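PDB 2YNK: WZI from Escherichia coli, which is an outer-membrane lectin, a carbohydrate-binding beta-barrel that takes part in assembling the group 1 capsule. Local coordinates for residues 274-279 against 286-291; 155-160 against 324-329; 150-155 against 215-220. All coordinates share one frame; numbering follows the deposited sequence.

Contact 1. Residues 274-279 against 286-291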
loop_
_atom_site.group_PDB
_atom_site.type_symbol
_atom_site.label_atom_id
_atom_site.label_comp_id
_atom_site.label_asym_id
_atom_site.label_seq_id
_atom_site.Cartn_x
_atom_site.Cartn_y
_atom_site.Cartn_z
ATOM N N ASP A 274 14.590 2.138 -1.129
ATOM C CA ASP A 274 13.894 1.672 -2.323
ATOM C C ASP A 274 14.262 2.547 -3.513
ATOM O O ASP A 274 14.769 3.654 -3.343
ATOM C CB ASP A 274 12.372 1.640 -2.117
ATOM C CG ASP A 274 11.877 2.676 -1.108
ATOM O OD1 ASP A 274 12.116 2.510 0.120
ATOM O OD2 ASP A 274 11.226 3.650 -1.538
ATOM N N PHE A 275 14.031 2.032 -4.716
ATOM C CA PHE A 275 14.225 2.814 -5.936
ATOM C C PHE A 275 13.215 2.397 -7.001
ATOM O O PHE A 275 12.669 1.290 -6.956
ATOM C CB PHE A 275 15.652 2.640 -6.485
ATOM C CG PHE A 275 15.836 1.379 -7.281
ATOM C CD1 PHE A 275 15.562 1.358 -8.647
ATOM C CD2 PHE A 275 16.246 0.205 -6.661
ATOM C CE1 PHE A 275 15.706 0.190 -9.376
ATOM C CE2 PHE A 275 16.395 -0.966 -7.386
ATOM C CZ PHE A 275 16.125 -0.975 -8.743
ATOM N N LYS A 276 12.971 3.298 -7.946
ATOM C CA LYS A 276 12.250 2.978 -9.173
ATOM C C LYS A 276 12.948 3.702 -10.338
ATOM O O LYS A 276 13.225 4.903 -10.248
ATOM C CB LYS A 276 10.763 3.375 -9.072
ATOM C CG LYS A 276 9.943 2.967 -10.295
ATOM C CD LYS A 276 8.473 3.363 -10.241
ATOM C CE LYS A 276 7.798 3.133 -11.599
ATOM N NZ LYS A 276 6.301 3.072 -11.580
ATOM N N PHE A 277 13.234 2.965 -11.414
ATOM C CA PHE A 277 13.942 3.506 -12.570
ATOM C C PHE A 277 13.099 3.422 -13.839
ATOM O O PHE A 277 12.861 2.337 -14.353
ATOM C CB PHE A 277 15.260 2.758 -12.779
ATOM C CG PHE A 277 16.138 3.369 -13.836
ATOM C CD1 PHE A 277 16.953 4.454 -13.540
ATOM C CD2 PHE A 277 16.153 2.863 -15.127
ATOM C CE1 PHE A 277 17.765 5.021 -14.513
ATOM C CE2 PHE A 277 16.963 3.424 -16.100
ATOM C CZ PHE A 277 17.770 4.503 -15.792
ATOM N N LYS A 278 12.657 4.572 -14.343
ATOM C CA LYS A 278 11.824 4.632 -15.553
ATOM C C LYS A 278 12.706 4.589 -16.792
ATOM O O LYS A 278 13.748 5.236 -16.828
ATOM C CB LYS A 278 10.981 5.911 -15.572
ATOM C CG LYS A 278 9.933 5.987 -14.468
ATOM C CD LYS A 278 9.436 7.409 -14.223
ATOM C CE LYS A 278 9.296 7.699 -12.731
ATOM N NZ LYS A 278 10.589 7.606 -11.976
ATOM N N LEU A 279 12.289 3.825 -17.801
ATOM C CA LEU A 279 13.049 3.704 -19.049
ATOM C C LEU A 279 12.543 4.630 -20.161
ATOM O O LEU A 279 13.266 4.897 -21.115
ATOM C CB LEU A 279 13.060 2.248 -19.547
ATOM C CG LEU A 279 14.036 1.290 -18.850
ATOM C CD1 LEU A 279 13.879 -0.135 -19.368
ATOM C CD2 LEU A 279 15.472 1.759 -19.025
ATOM N N PRO A 286 7.788 2.186 -22.216
ATOM C CA PRO A 286 6.968 2.486 -21.058
ATOM C C PRO A 286 7.088 1.342 -20.053
ATOM O O PRO A 286 6.117 0.641 -19.750
ATOM C CB PRO A 286 5.578 2.578 -21.660
ATOM C CG PRO A 286 5.594 1.553 -22.745
ATOM C CD PRO A 286 7.014 1.453 -23.233
ATOM N N VAL A 287 8.313 1.177 -19.567
ATOM C CA VAL A 287 8.708 0.069 -18.732
ATOM C C VAL A 287 9.539 0.658 -17.607
ATOM O O VAL A 287 10.265 1.631 -17.819
ATOM C CB VAL A 287 9.562 -0.939 -19.527
ATOM C CG1 VAL A 287 10.131 -2.017 -18.612
ATOM C CG2 VAL A 287 8.744 -1.562 -20.645
ATOM N N SER A 288 9.415 0.095 -16.412
ATOM C CA SER A 288 10.250 0.504 -15.297
ATOM C C SER A 288 10.682 -0.712 -14.527
ATOM O O SER A 288 10.077 -1.772 -14.639
ATOM C CB SER A 288 9.495 1.436 -14.357
ATOM O OG SER A 288 8.887 2.499 -15.059
ATOM N N PHE A 289 11.735 -0.559 -13.745
ATOM C CA PHE A 289 12.069 -1.574 -12.774
ATOM C C PHE A 289 12.338 -0.921 -11.427
ATOM O O PHE A 289 12.773 0.235 -11.357
ATOM C CB PHE A 289 13.213 -2.481 -13.253
ATOM C CG PHE A 289 14.540 -1.793 -13.421
ATOM C CD1 PHE A 289 14.861 -1.145 -14.610
ATOM C CD2 PHE A 289 15.497 -1.846 -12.413
ATOM C CE1 PHE A 289 16.102 -0.533 -14.777
ATOM C CE2 PHE A 289 16.741 -1.241 -12.573
ATOM C CZ PHE A 289 17.046 -0.581 -13.756
ATOM N N TYR A 290 12.027 -1.667 -10.368
ATOM C CA TYR A 290 12.083 -1.154 -9.013
ATOM C C TYR A 290 12.612 -2.197 -8.026
ATOM O O TYR A 290 12.604 -3.395 -8.301
ATOM C CB TYR A 290 10.695 -0.684 -8.588
ATOM C CG TYR A 290 9.601 -1.720 -8.772
ATOM C CD1 TYR A 290 9.382 -2.707 -7.807
ATOM C CD2 TYR A 290 8.783 -1.710 -9.900
ATOM C CE1 TYR A 290 8.393 -3.657 -7.968
ATOM C CE2 TYR A 290 7.785 -2.659 -10.067
ATOM C CZ TYR A 290 7.593 -3.632 -9.091
ATOM O OH TYR A 290 6.608 -4.583 -9.231
ATOM N N GLY A 291 13.061 -1.715 -6.870
ATOM C CA GLY A 291 13.605 -2.568 -5.813
ATOM C C GLY A 291 13.497 -1.943 -4.430
ATOM O O GLY A 291 13.414 -0.722 -4.292
#
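Phe289 meets both Phe275 and Phe277 on one face of two antiparallel strands, and the three rings form an aromatic cluster. The CB of Phe277 lies over the Phe289 ring, 4.1 Å from its centroid, and the two side chains run side by side in the same direction with their planes at 45°. Phe275 CE1 meets the CD2/CE2 side of the same ring, obliquely, 3.7 Å from Phe289 CE2. With chi1 at 81°, CG of Phe275 sits between its backbone N and carbonyl carbon, and the ring leans over the neighbouring strand, where Tyr290 CA makes a CH-pi contact with its face. Below the rings the strands are closely joined: Phe277 N donates to Phe289 O at 2.8 Å, and Phe275 and Gly291 exchange bonds in both directions. Toward the connection through helix 280-283 the side chains meet more loosely, Leu279 CD1 and Val287 CG1 being 4.3 Å apart, although Leu279 N still bonds to Val287 O. The aromatic face is partly exposed. On the reverse face Lys276 reaches Glu313 and Asp19, and Ser288 OG binds Asp19. Apolar side chains outward alternating with polar ones inward are characteristic of an outer-membrane beta-barrel wall.

Contact 2. Residues 155-160 against 324-329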
loop_
_atom_site.group_PDB
_atom_site.type_symbol
_atom_site.label_atom_id
_atom_site.label_comp_id
_atom_site.label_asym_id
_atom_site.label_seq_id
_atom_site.Cartn_x
_atom_site.Cartn_y
_atom_site.Cartn_z
ATOM N N GLY A 155 6.611 -1.301 -4.614
ATOM C CA GLY A 155 6.096 -2.629 -4.877
ATOM C C GLY A 155 4.604 -2.607 -5.077
ATOM O O GLY A 155 3.920 -1.709 -4.581
ATOM N N TYR A 156 4.112 -3.606 -5.812
ATOM C CA TYR A 156 2.686 -3.788 -6.039
ATOM C C TYR A 156 2.107 -4.894 -5.163
ATOM O O TYR A 156 0.925 -4.873 -4.826
ATOM C CB TYR A 156 2.419 -4.083 -7.517
ATOM C CG TYR A 156 2.519 -2.852 -8.392
ATOM C CD1 TYR A 156 1.490 -1.927 -8.431
ATOM C CD2 TYR A 156 3.653 -2.602 -9.156
ATOM C CE1 TYR A 156 1.572 -0.790 -9.222
ATOM C CE2 TYR A 156 3.745 -1.473 -9.952
ATOM C CZ TYR A 156 2.698 -0.568 -9.984
ATOM O OH TYR A 156 2.776 0.565 -10.751
ATOM N N GLU A 157 2.944 -5.855 -4.794
ATOM C CA GLU A 157 2.490 -7.020 -4.036
ATOM C C GLU A 157 2.623 -6.817 -2.519
ATOM O O GLU A 157 1.946 -7.480 -1.735
ATOM C CB GLU A 157 3.271 -8.254 -4.469
ATOM C CG GLU A 157 2.410 -9.506 -4.542
ATOM C CD GLU A 157 1.598 -9.573 -5.816
ATOM O OE1 GLU A 157 2.138 -9.201 -6.877
ATOM O OE2 GLU A 157 0.427 -10.002 -5.759
ATOM N N GLY A 158 3.489 -5.887 -2.126
ATOM C CA GLY A 158 3.787 -5.638 -0.725
ATOM C C GLY A 158 4.768 -4.499 -0.523
ATOM O O GLY A 158 5.472 -4.092 -1.453
ATOM N N SER A 159 4.766 -3.951 0.685
ATOM C CA SER A 159 5.889 -3.188 1.195
ATOM C C SER A 159 6.601 -4.035 2.238
ATOM O O SER A 159 5.962 -4.660 3.067
ATOM C CB SER A 159 5.422 -1.899 1.850
ATOM O OG SER A 159 6.461 -1.372 2.666
ATOM N N LEU A 160 7.923 -4.030 2.220
ATOM C CA LEU A 160 8.693 -4.792 3.197
ATOM C C LEU A 160 8.732 -4.125 4.567
ATOM O O LEU A 160 9.192 -4.748 5.538
ATOM C CB LEU A 160 10.133 -4.992 2.722
ATOM C CG LEU A 160 10.362 -5.737 1.408
ATOM C CD1 LEU A 160 11.847 -5.680 1.055
ATOM C CD2 LEU A 160 9.868 -7.173 1.476
ATOM N N ASN A 324 -1.689 -2.954 -18.216
ATOM C CA ASN A 324 -0.761 -2.854 -17.076
ATOM C C ASN A 324 -0.224 -4.225 -16.738
ATOM O O ASN A 324 -0.995 -5.176 -16.652
ATOM C CB ASN A 324 -1.492 -2.365 -15.834
ATOM C CG ASN A 324 -1.691 -0.878 -15.806
ATOM O OD1 ASN A 324 -0.752 -0.127 -15.581
ATOM N ND2 ASN A 324 -2.933 -0.444 -15.976
ATOM N N TRP A 325 1.078 -4.340 -16.515
ATOM C CA TRP A 325 1.632 -5.599 -16.043
ATOM C C TRP A 325 2.821 -5.399 -15.163
ATOM O O TRP A 325 3.550 -4.416 -15.304
ATOM C CB TRP A 325 1.990 -6.509 -17.212
ATOM C CG TRP A 325 3.164 -6.018 -18.022
ATOM C CD1 TRP A 325 3.137 -5.232 -19.171
ATOM C CD2 TRP A 325 4.587 -6.263 -17.765
ATOM N NE1 TRP A 325 4.404 -4.985 -19.623
ATOM C CE2 TRP A 325 5.319 -5.568 -18.830
ATOM C CE3 TRP A 325 5.300 -6.955 -16.800
ATOM C CZ2 TRP A 325 6.702 -5.583 -18.900
ATOM C CZ3 TRP A 325 6.696 -6.963 -16.883
ATOM C CH2 TRP A 325 7.377 -6.295 -17.910
ATOM N N TYR A 326 3.021 -6.327 -14.232
ATOM C CA TYR A 326 4.226 -6.323 -13.419
ATOM C C TYR A 326 4.695 -7.744 -13.131
ATOM O O TYR A 326 3.908 -8.690 -13.157
ATOM C CB TYR A 326 4.026 -5.514 -12.125
ATOM C CG TYR A 326 3.065 -6.123 -11.127
ATOM C CD1 TYR A 326 3.378 -7.309 -10.466
ATOM C CD2 TYR A 326 1.863 -5.507 -10.816
ATOM C CE1 TYR A 326 2.514 -7.873 -9.552
ATOM C CE2 TYR A 326 0.992 -6.067 -9.898
ATOM C CZ TYR A 326 1.325 -7.255 -9.271
ATOM O OH TYR A 326 0.470 -7.839 -8.357
ATOM N N LEU A 327 5.989 -7.884 -12.886
ATOM C CA LEU A 327 6.564 -9.139 -12.430
ATOM C C LEU A 327 7.424 -8.784 -11.229
ATOM O O LEU A 327 8.297 -7.920 -11.331
ATOM C CB LEU A 327 7.386 -9.804 -13.532
ATOM C CG LEU A 327 7.848 -11.240 -13.255
ATOM C CD1 LEU A 327 6.680 -12.119 -12.828
ATOM C CD2 LEU A 327 8.548 -11.854 -14.464
ATOM N N GLU A 328 7.163 -9.429 -10.092
ATOM C CA GLU A 328 7.714 -8.978 -8.823
ATOM C C GLU A 328 8.169 -10.154 -7.940
ATOM O O GLU A 328 7.442 -11.139 -7.790
ATOM C CB GLU A 328 6.653 -8.132 -8.106
ATOM C CG GLU A 328 7.175 -7.327 -6.924
ATOM C CD GLU A 328 6.175 -6.312 -6.397
ATOM O OE1 GLU A 328 5.495 -5.652 -7.212
ATOM O OE2 GLU A 328 6.071 -6.156 -5.159
ATOM N N ALA A 329 9.370 -10.043 -7.363
ATOM C CA ALA A 329 9.932 -11.090 -6.492
ATOM C C ALA A 329 10.216 -10.550 -5.091
ATOM O O ALA A 329 10.763 -9.459 -4.961
ATOM C CB ALA A 329 11.200 -11.670 -7.099
#
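Glu328 OE1 is gripped by two donors: Tyr156 N, at 2.8 Å and through the syn lone pair of the oxygen, and the hydroxyl of Tyr290. The other carboxylate oxygen, OE2, takes the next backbone amide, Glu157 N, from above the carboxylate plane at 3.2 Å, and also binds His330 NE2. Two successive N-H groups of the loop therefore converge on one side chain of the barrel strand, which fixes the rotation of that carboxylate. Glu328 reaches them with its chain extended, CG anti to the backbone N (chi1 -167°). Beside it, Tyr326 OH donates to Glu157 OE1 at 2.6 Å, again from above the carboxylate plane. A bend at chi2 of Glu157 (80°) places CD for this meeting, while OE2 of the same group forms a salt bridge with Arg387, which probably helps to keep the buried carboxylate charged. The phenol rings of Tyr156 and Tyr326 are nearly parallel but slid apart, with their centroids 5.1 Å from each other. It is Tyr156 CB that covers the Tyr326 face, 3.7 Å from the ring centroid. The contact is buried within the barrel: segment 155-160 belongs to the loop between strands 151-152 and 170-176, Tyr156 packs against helix 8-19 and strand 287-295, and strand 322-331, which carries Tyr326 and Glu328, pairs with strands 306-317 and 368-377.

Contact 3. Residues 150-155 against 215-220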
loop_
_atom_site.group_PDB
_atom_site.type_symbol
_atom_site.label_atom_id
_atom_site.label_comp_id
_atom_site.label_asym_id
_atom_site.label_seq_id
_atom_site.Cartn_x
_atom_site.Cartn_y
_atom_site.Cartn_z
ATOM N N GLN A 150 -1.213 3.222 5.154
ATOM C CA GLN A 150 -0.085 3.730 4.371
ATOM C C GLN A 150 0.383 2.695 3.359
ATOM O O GLN A 150 -0.060 1.527 3.381
ATOM C CB GLN A 150 1.088 4.078 5.289
ATOM C CG GLN A 150 0.861 5.261 6.212
ATOM C CD GLN A 150 1.673 5.151 7.491
ATOM O OE1 GLN A 150 1.486 4.223 8.293
ATOM N NE2 GLN A 150 2.568 6.109 7.701
ATOM N N TRP A 151 1.271 3.142 2.471
ATOM C CA TRP A 151 2.071 2.238 1.655
ATOM C C TRP A 151 3.406 2.840 1.425
ATOM O O TRP A 151 3.501 3.946 0.885
ATOM C CB TRP A 151 1.405 1.965 0.331
ATOM C CG TRP A 151 2.069 0.897 -0.494
ATOM C CD1 TRP A 151 3.105 1.050 -1.408
ATOM C CD2 TRP A 151 1.737 -0.527 -0.531
ATOM N NE1 TRP A 151 3.426 -0.150 -1.991
ATOM C CE2 TRP A 151 2.640 -1.137 -1.504
ATOM C CE3 TRP A 151 0.812 -1.330 0.124
ATOM C CZ2 TRP A 151 2.596 -2.492 -1.792
ATOM C CZ3 TRP A 151 0.775 -2.692 -0.184
ATOM C CH2 TRP A 151 1.642 -3.252 -1.120
ATOM N N TRP A 152 4.454 2.125 1.831
ATOM C CA TRP A 152 5.828 2.613 1.687
ATOM C C TRP A 152 6.631 1.806 0.695
ATOM O O TRP A 152 7.133 0.717 1.012
ATOM C CB TRP A 152 6.513 2.631 3.040
ATOM C CG TRP A 152 6.104 3.796 3.900
ATOM C CD1 TRP A 152 5.053 4.689 3.699
ATOM C CD2 TRP A 152 6.710 4.210 5.160
ATOM N NE1 TRP A 152 4.991 5.603 4.714
ATOM C CE2 TRP A 152 5.961 5.379 5.612
ATOM C CE3 TRP A 152 7.759 3.744 5.933
ATOM C CZ2 TRP A 152 6.275 6.040 6.773
ATOM C CZ3 TRP A 152 8.072 4.419 7.104
ATOM C CH2 TRP A 152 7.346 5.538 7.516
ATOM N N GLY A 153 6.755 2.343 -0.524
ATOM C CA GLY A 153 7.631 1.771 -1.532
ATOM C C GLY A 153 6.962 1.510 -2.861
ATOM O O GLY A 153 5.758 1.682 -2.997
ATOM N N PRO A 154 7.747 1.070 -3.851
ATOM C CA PRO A 154 7.291 0.951 -5.225
ATOM C C PRO A 154 6.663 -0.387 -5.573
ATOM O O PRO A 154 6.218 -0.579 -6.709
ATOM C CB PRO A 154 8.580 1.132 -6.015
ATOM C CG PRO A 154 9.619 0.526 -5.137
ATOM C CD PRO A 154 9.167 0.703 -3.717
ATOM N N GLY A 155 6.611 -1.301 -4.614
ATOM C CA GLY A 155 6.096 -2.629 -4.877
ATOM C C GLY A 155 4.604 -2.607 -5.077
ATOM O O GLY A 155 3.920 -1.709 -4.581
ATOM N N GLY A 215 7.665 6.397 12.876
ATOM C CA GLY A 215 8.361 6.183 11.612
ATOM C C GLY A 215 8.511 7.384 10.706
ATOM O O GLY A 215 7.810 8.397 10.837
ATOM N N GLY A 216 9.428 7.244 9.762
ATOM C CA GLY A 216 9.784 8.329 8.870
ATOM C C GLY A 216 10.165 7.778 7.518
ATOM O O GLY A 216 10.768 6.702 7.417
ATOM N N ARG A 217 9.800 8.513 6.478
ATOM C CA ARG A 217 10.134 8.131 5.124
ATOM C C ARG A 217 10.426 9.363 4.276
ATOM O O ARG A 217 9.752 10.393 4.395
ATOM C CB ARG A 217 8.996 7.333 4.511
ATOM C CG ARG A 217 9.141 7.164 3.009
ATOM C CD ARG A 217 8.140 6.186 2.446
ATOM N NE ARG A 217 8.343 6.015 1.014
ATOM C CZ ARG A 217 9.272 5.235 0.468
ATOM N NH1 ARG A 217 10.114 4.540 1.237
ATOM N NH2 ARG A 217 9.361 5.150 -0.855
ATOM N N PHE A 218 11.425 9.230 3.415
ATOM C CA PHE A 218 11.881 10.315 2.562
ATOM C C PHE A 218 12.111 9.774 1.164
ATOM O O PHE A 218 12.657 8.677 1.004
ATOM C CB PHE A 218 13.184 10.898 3.100
ATOM C CG PHE A 218 13.694 12.075 2.318
ATOM C CD1 PHE A 218 13.296 13.367 2.639
ATOM C CD2 PHE A 218 14.590 11.896 1.265
ATOM C CE1 PHE A 218 13.776 14.452 1.923
ATOM C CE2 PHE A 218 15.070 12.978 0.548
ATOM C CZ PHE A 218 14.657 14.255 0.876
ATOM N N THR A 219 11.689 10.541 0.160
ATOM C CA THR A 219 11.950 10.200 -1.236
ATOM C C THR A 219 12.331 11.433 -2.047
ATOM O O THR A 219 11.920 12.553 -1.731
ATOM C CB THR A 219 10.719 9.582 -1.892
ATOM O OG1 THR A 219 9.597 10.415 -1.618
ATOM C CG2 THR A 219 10.450 8.199 -1.341
ATOM N N PHE A 220 13.117 11.215 -3.096
ATOM C CA PHE A 220 13.448 12.284 -4.025
ATOM C C PHE A 220 13.829 11.742 -5.386
ATOM O O PHE A 220 14.350 10.620 -5.504
ATOM C CB PHE A 220 14.562 13.186 -3.478
ATOM C CG PHE A 220 15.929 12.555 -3.478
ATOM C CD1 PHE A 220 16.210 11.478 -2.656
ATOM C CD2 PHE A 220 16.935 13.053 -4.286
ATOM C CE1 PHE A 220 17.465 10.904 -2.644
ATOM C CE2 PHE A 220 18.195 12.488 -4.281
ATOM C CZ PHE A 220 18.462 11.409 -3.457
#
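Arg217 lays its aliphatic chain over one face of the Trp152 indole. CD is centred above the five-membered ring, 3.5 Å from its centroid and 13° off the ring normal, a clear CH-pi contact. CB lies over the middle of the indole as a whole, and comes within 3.8 Å of Trp152 CZ2. The two side chains slide past each other in opposite directions: the far end of the indole reaches the barrel strand near the root of the arginine, while the guanidinium travels back toward the backbone of Trp152 and Gly153. At that far end, the indole edge meets main chain, with Trp152 CH2 3.5 Å from Gly216 N and 3.9 Å from Gly215 C. The guanidinium is turned 31° from the indole plane, and Gly153 N lies over one of its faces, 3.8 Å from NH2. No hydrogen bond joins the two segments; the interface rests on the CH-pi contact, on the indole edge against main chain and on the guanidinium face over Gly153 N.

In the next shell, polar partners hold both side chains. The arginine chain, extended from CG to NE, brings its head to Thr29, which binds NE, and to Ser28 and Asp274, which bind NH2, the latter by a salt bridge. Trp152 NE1 bonds to Gln196 OE1, which also accepts from Gln150 NE2. Gly153 has a positive phi (128°), with backbone angles that call for glycine, and the chain turns there beside the guanidinium.

Strand 151-152 pairs with the short strand 29-30 in a small antiparallel sheet of its own, set against the wall through Trp152, which also touches Ser231 and Ile233 of strand 226-236. Strand 212-221, carrying Gly215 to Arg217, runs between strands 193-201 and 226-236 of the barrel.

In the fold
The three contacts lie close together, with centres about 11 Å apart for contacts 1 and 2 and about 15 Å for contact 3 from either, and all reach the same 18-stranded antiparallel barrel. Contact 1 joins two adjacent wall strands; contacts 2 and 3 join one inner segment, 150-160, to two separate parts of that wall, and share Gly155. Along the chain, contact 3 closes before contact 1 opens, contact 1 is nested inside contact 2, and contacts 2 and 3 interleave. Pro154 packs against Asp274, Phe275 and Tyr290, so the inner segment also meets contact 1. Together they tie material folded inside the barrel to strands 212-221, 268-278, 287-295 and 322-331.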